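Local coordinates for tryptophanyl-tRNA synthetase (Pyrococcus horikoshii, PDB 3JXE), which catalyses the ATP-dependent attachment of L-tryptophan to its cognate tRNA, releasing AMP and diphosphate, at residues B[147-158]-B[364-375]. Residues are numbered along the deposited sequence; the frame is centred on the assembly and turned at random.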
# COMPACT_ATOMS: atom_id res chain seq x y z
N PRO B 147 19.89 20.75 -3.28
CA PRO B 147 19.70 19.76 -4.35
C PRO B 147 20.30 18.39 -4.02
O PRO B 147 20.10 17.43 -4.78
CB PRO B 147 20.44 20.37 -5.55
CG PRO B 147 20.72 21.80 -5.17
CD PRO B 147 20.84 21.81 -3.69
N ASP B 148 21.01 18.29 -2.90
CA ASP B 148 21.67 17.05 -2.51
C ASP B 148 21.20 16.53 -1.15
O ASP B 148 21.50 15.40 -0.77
CB ASP B 148 23.19 17.24 -2.51
CG ASP B 148 23.75 17.44 -3.92
OD1 ASP B 148 23.25 16.80 -4.87
OD2 ASP B 148 24.70 18.24 -4.06
N LYS B 149 20.46 17.37 -0.43
CA LYS B 149 19.89 16.98 0.86
C LYS B 149 18.36 17.06 0.87
O LYS B 149 17.74 17.30 1.91
CB LYS B 149 20.50 17.81 1.99
CG LYS B 149 21.95 17.44 2.31
CD LYS B 149 22.41 18.01 3.65
CE LYS B 149 22.78 19.48 3.55
NZ LYS B 149 23.54 19.94 4.74
N THR B 150 17.75 16.84 -0.30
CA THR B 150 16.30 16.85 -0.44
C THR B 150 15.83 15.76 -1.40
O THR B 150 16.37 15.60 -2.49
CB THR B 150 15.76 18.23 -0.89
OG1 THR B 150 16.27 19.26 -0.03
CG2 THR B 150 14.23 18.27 -0.85
N PHE B 151 14.81 15.01 -0.98
CA PHE B 151 14.20 13.97 -1.80
C PHE B 151 12.70 14.23 -1.94
O PHE B 151 11.96 14.22 -0.96
CB PHE B 151 14.47 12.59 -1.21
CG PHE B 151 13.88 11.44 -2.00
CD1 PHE B 151 13.21 10.41 -1.35
CD2 PHE B 151 14.00 11.39 -3.39
CE1 PHE B 151 12.66 9.35 -2.07
CE2 PHE B 151 13.45 10.33 -4.11
CZ PHE B 151 12.79 9.31 -3.45
N ILE B 152 12.27 14.47 -3.18
CA ILE B 152 10.86 14.67 -3.49
C ILE B 152 10.37 13.44 -4.24
O ILE B 152 10.87 13.11 -5.32
CB ILE B 152 10.62 15.95 -4.32
CG1 ILE B 152 11.15 17.18 -3.58
CG2 ILE B 152 9.14 16.11 -4.64
CD1 ILE B 152 11.21 18.45 -4.42
N PHE B 153 9.39 12.76 -3.65
CA PHE B 153 8.86 11.52 -4.22
C PHE B 153 7.34 11.51 -4.32
O PHE B 153 6.65 12.29 -3.65
CB PHE B 153 9.35 10.31 -3.43
CG PHE B 153 8.81 10.23 -2.02
CD1 PHE B 153 7.72 9.43 -1.73
CD2 PHE B 153 9.40 10.97 -1.00
CE1 PHE B 153 7.22 9.36 -0.44
CE2 PHE B 153 8.91 10.90 0.30
CZ PHE B 153 7.81 10.09 0.58
N GLN B 154 6.84 10.62 -5.16
CA GLN B 154 5.42 10.45 -5.40
C GLN B 154 5.05 9.04 -4.95
O GLN B 154 5.68 8.07 -5.38
CB GLN B 154 5.16 10.60 -6.89
CG GLN B 154 4.07 11.57 -7.26
CD GLN B 154 4.07 11.85 -8.75
OE1 GLN B 154 5.00 12.47 -9.28
NE2 GLN B 154 3.02 11.40 -9.44
N ASN B 155 4.04 8.92 -4.09
CA ASN B 155 3.67 7.62 -3.51
C ASN B 155 3.40 6.52 -4.53
O ASN B 155 3.66 5.35 -4.26
CB ASN B 155 2.47 7.77 -2.57
CG ASN B 155 2.81 8.48 -1.28
OD1 ASN B 155 3.95 8.46 -0.82
ND2 ASN B 155 1.80 9.11 -0.67
N SER B 156 2.87 6.90 -5.69
CA SER B 156 2.57 5.96 -6.77
C SER B 156 3.83 5.52 -7.52
O SER B 156 3.82 4.50 -8.22
CB SER B 156 1.56 6.57 -7.74
OG SER B 156 2.12 7.67 -8.44
N GLU B 157 4.90 6.29 -7.38
CA GLU B 157 6.13 6.07 -8.13
C GLU B 157 7.22 5.47 -7.25
O GLU B 157 7.76 4.40 -7.56
CB GLU B 157 6.59 7.40 -8.72
CG GLU B 157 7.70 7.31 -9.74
CD GLU B 157 8.26 8.68 -10.05
OE1 GLU B 157 8.53 9.44 -9.09
OE2 GLU B 157 8.43 8.99 -11.24
N PHE B 158 7.54 6.15 -6.16
CA PHE B 158 8.43 5.62 -5.13
C PHE B 158 7.58 4.76 -4.20
O PHE B 158 7.34 5.13 -3.04
CB PHE B 158 9.13 6.76 -4.39
CG PHE B 158 10.13 6.31 -3.36
CD1 PHE B 158 9.89 6.49 -2.00
CD2 PHE B 158 11.33 5.70 -3.75
CE1 PHE B 158 10.81 6.08 -1.04
CE2 PHE B 158 12.26 5.28 -2.80
CZ PHE B 158 12.00 5.47 -1.44
N PHE B 364 15.94 16.52 -8.03
CA PHE B 364 15.22 16.39 -6.76
C PHE B 364 14.44 15.08 -6.61
O PHE B 364 14.11 14.68 -5.49
CB PHE B 364 14.27 17.58 -6.55
CG PHE B 364 14.97 18.83 -6.10
CD1 PHE B 364 15.29 19.02 -4.76
CD2 PHE B 364 15.29 19.83 -7.01
CE1 PHE B 364 15.93 20.18 -4.33
CE2 PHE B 364 15.92 21.00 -6.60
CZ PHE B 364 16.25 21.17 -5.25
N LYS B 365 14.15 14.42 -7.73
CA LYS B 365 13.38 13.18 -7.70
C LYS B 365 14.22 11.92 -7.87
O LYS B 365 13.84 10.86 -7.36
CB LYS B 365 12.27 13.20 -8.77
CG LYS B 365 11.17 14.22 -8.52
CD LYS B 365 9.78 13.61 -8.66
CE LYS B 365 9.50 13.12 -10.07
NZ LYS B 365 8.35 12.17 -10.08
N TYR B 366 15.34 12.02 -8.58
CA TYR B 366 16.14 10.84 -8.94
C TYR B 366 17.65 11.00 -8.78
O TYR B 366 18.29 10.23 -8.06
CB TYR B 366 15.84 10.40 -10.38
CG TYR B 366 14.38 10.45 -10.78
CD1 TYR B 366 13.91 11.43 -11.66
CD2 TYR B 366 13.48 9.50 -10.30
CE1 TYR B 366 12.58 11.47 -12.04
CE2 TYR B 366 12.14 9.54 -10.66
CZ TYR B 366 11.70 10.52 -11.54
OH TYR B 366 10.37 10.54 -11.90
N THR B 367 18.21 12.00 -9.47
CA THR B 367 19.65 12.11 -9.67
C THR B 367 20.42 12.63 -8.46
O THR B 367 21.58 12.25 -8.25
CB THR B 367 19.96 12.99 -10.91
OG1 THR B 367 19.16 12.57 -12.01
CG2 THR B 367 21.44 12.90 -11.31
N GLY B 368 19.78 13.48 -7.66
CA GLY B 368 20.41 14.11 -6.50
C GLY B 368 21.03 13.14 -5.51
O GLY B 368 20.70 11.96 -5.50
N LYS B 369 21.92 13.67 -4.67
CA LYS B 369 22.68 12.87 -3.71
C LYS B 369 21.76 12.03 -2.81
O LYS B 369 21.97 10.82 -2.66
CB LYS B 369 23.58 13.78 -2.87
CG LYS B 369 24.84 13.12 -2.31
CD LYS B 369 24.65 12.67 -0.87
CE LYS B 369 25.99 12.38 -0.19
NZ LYS B 369 26.76 11.31 -0.89
N LEU B 370 20.74 12.67 -2.23
CA LEU B 370 19.77 11.98 -1.38
C LEU B 370 18.85 11.11 -2.23
O LEU B 370 18.61 9.95 -1.90
CB LEU B 370 18.95 12.99 -0.58
CG LEU B 370 18.57 12.69 0.88
CD1 LEU B 370 17.53 13.69 1.36
CD2 LEU B 370 18.05 11.27 1.09
N ALA B 371 18.33 11.68 -3.31
CA ALA B 371 17.41 10.99 -4.21
C ALA B 371 17.99 9.68 -4.75
O ALA B 371 17.28 8.68 -4.85
CB ALA B 371 17.00 11.90 -5.36
N GLN B 372 19.28 9.70 -5.09
CA GLN B 372 19.98 8.52 -5.60
C GLN B 372 20.13 7.46 -4.51
O GLN B 372 19.98 6.26 -4.78
CB GLN B 372 21.35 8.90 -6.17
CG GLN B 372 21.99 7.83 -7.06
CD GLN B 372 21.34 7.72 -8.42
OE1 GLN B 372 21.04 8.73 -9.07
NE2 GLN B 372 21.11 6.49 -8.87
N GLU B 373 20.43 7.90 -3.29
CA GLU B 373 20.56 7.01 -2.14
C GLU B 373 19.27 6.22 -1.91
O GLU B 373 19.30 5.00 -1.74
CB GLU B 373 20.90 7.79 -0.88
CG GLU B 373 22.37 8.18 -0.74
CD GLU B 373 22.64 8.97 0.53
OE1 GLU B 373 22.00 8.69 1.57
OE2 GLU B 373 23.51 9.87 0.50
N MET B 374 18.15 6.94 -1.91
CA MET B 374 16.84 6.36 -1.64
C MET B 374 16.36 5.45 -2.76
O MET B 374 15.75 4.42 -2.50
CB MET B 374 15.81 7.45 -1.35
CG MET B 374 16.11 8.25 -0.08
SD MET B 374 16.10 7.20 1.38
CE MET B 374 17.47 7.86 2.31
N TRP B 375 16.65 5.82 -4.00
CA TRP B 375 16.27 5.00 -5.15
C TRP B 375 17.08 3.72 -5.28
O TRP B 375 16.67 2.78 -5.96
CB TRP B 375 16.29 5.81 -6.45
CG TRP B 375 15.00 6.51 -6.71
CD1 TRP B 375 14.78 7.86 -6.67
CD2 TRP B 375 13.74 5.91 -7.02
NE1 TRP B 375 13.46 8.13 -6.95
CE2 TRP B 375 12.80 6.95 -7.17
CE3 TRP B 375 13.31 4.58 -7.20
CZ2 TRP B 375 11.46 6.71 -7.48
CZ3 TRP B 375 11.98 4.35 -7.51
CH2 TRP B 375 11.07 5.41 -7.65
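An aromatic cluster of F151, F158 and W375 joins strand 150-154 and the loop after it to helix 369-375, the last helix of the chain. Two phenylalanines turn their edges to the indole. F151 points its edge at the five-membered ring, offset, with planes at 86°, and F158 aims CD2 at the face of the six-membered ring, centroids 5.1 Å apart. With CG trans to its own nitrogen (chi1 -180°), F151 reaches out from the strand toward the helix, where A371 is small enough to let CD2 come within 3.6 Å of its CB and M374 lays CB over one ring face. Indole suits position 375 because it is polar at one point: NE1 donates to K365 O at 2.8 Å, close to the ring plane, and ties helix 369-375 to the end of the preceding helix. A leucine in place of W375 would probably leave K365 O without this donor and the edges of F151 and F158 without a flat face to meet.

In the Rossmann fold of this class I synthetase, strand 150-154 is the outermost parallel strand within the chain. Its F151 and F153 pair with strand 108-112, whereas I152 N turns outward to F364 O, 3.0 Å away and nearly straight (174°). The F364 ring packs its edge against T150 CB. Beyond it K365, bent at chi2 and chi3, runs its aliphatic part past I152 O and brings NZ to E157 OE1 (2.9 Å), a salt bridge on the carboxylate's syn side. I379 of the second subunit packs on E157, Y366 and W375.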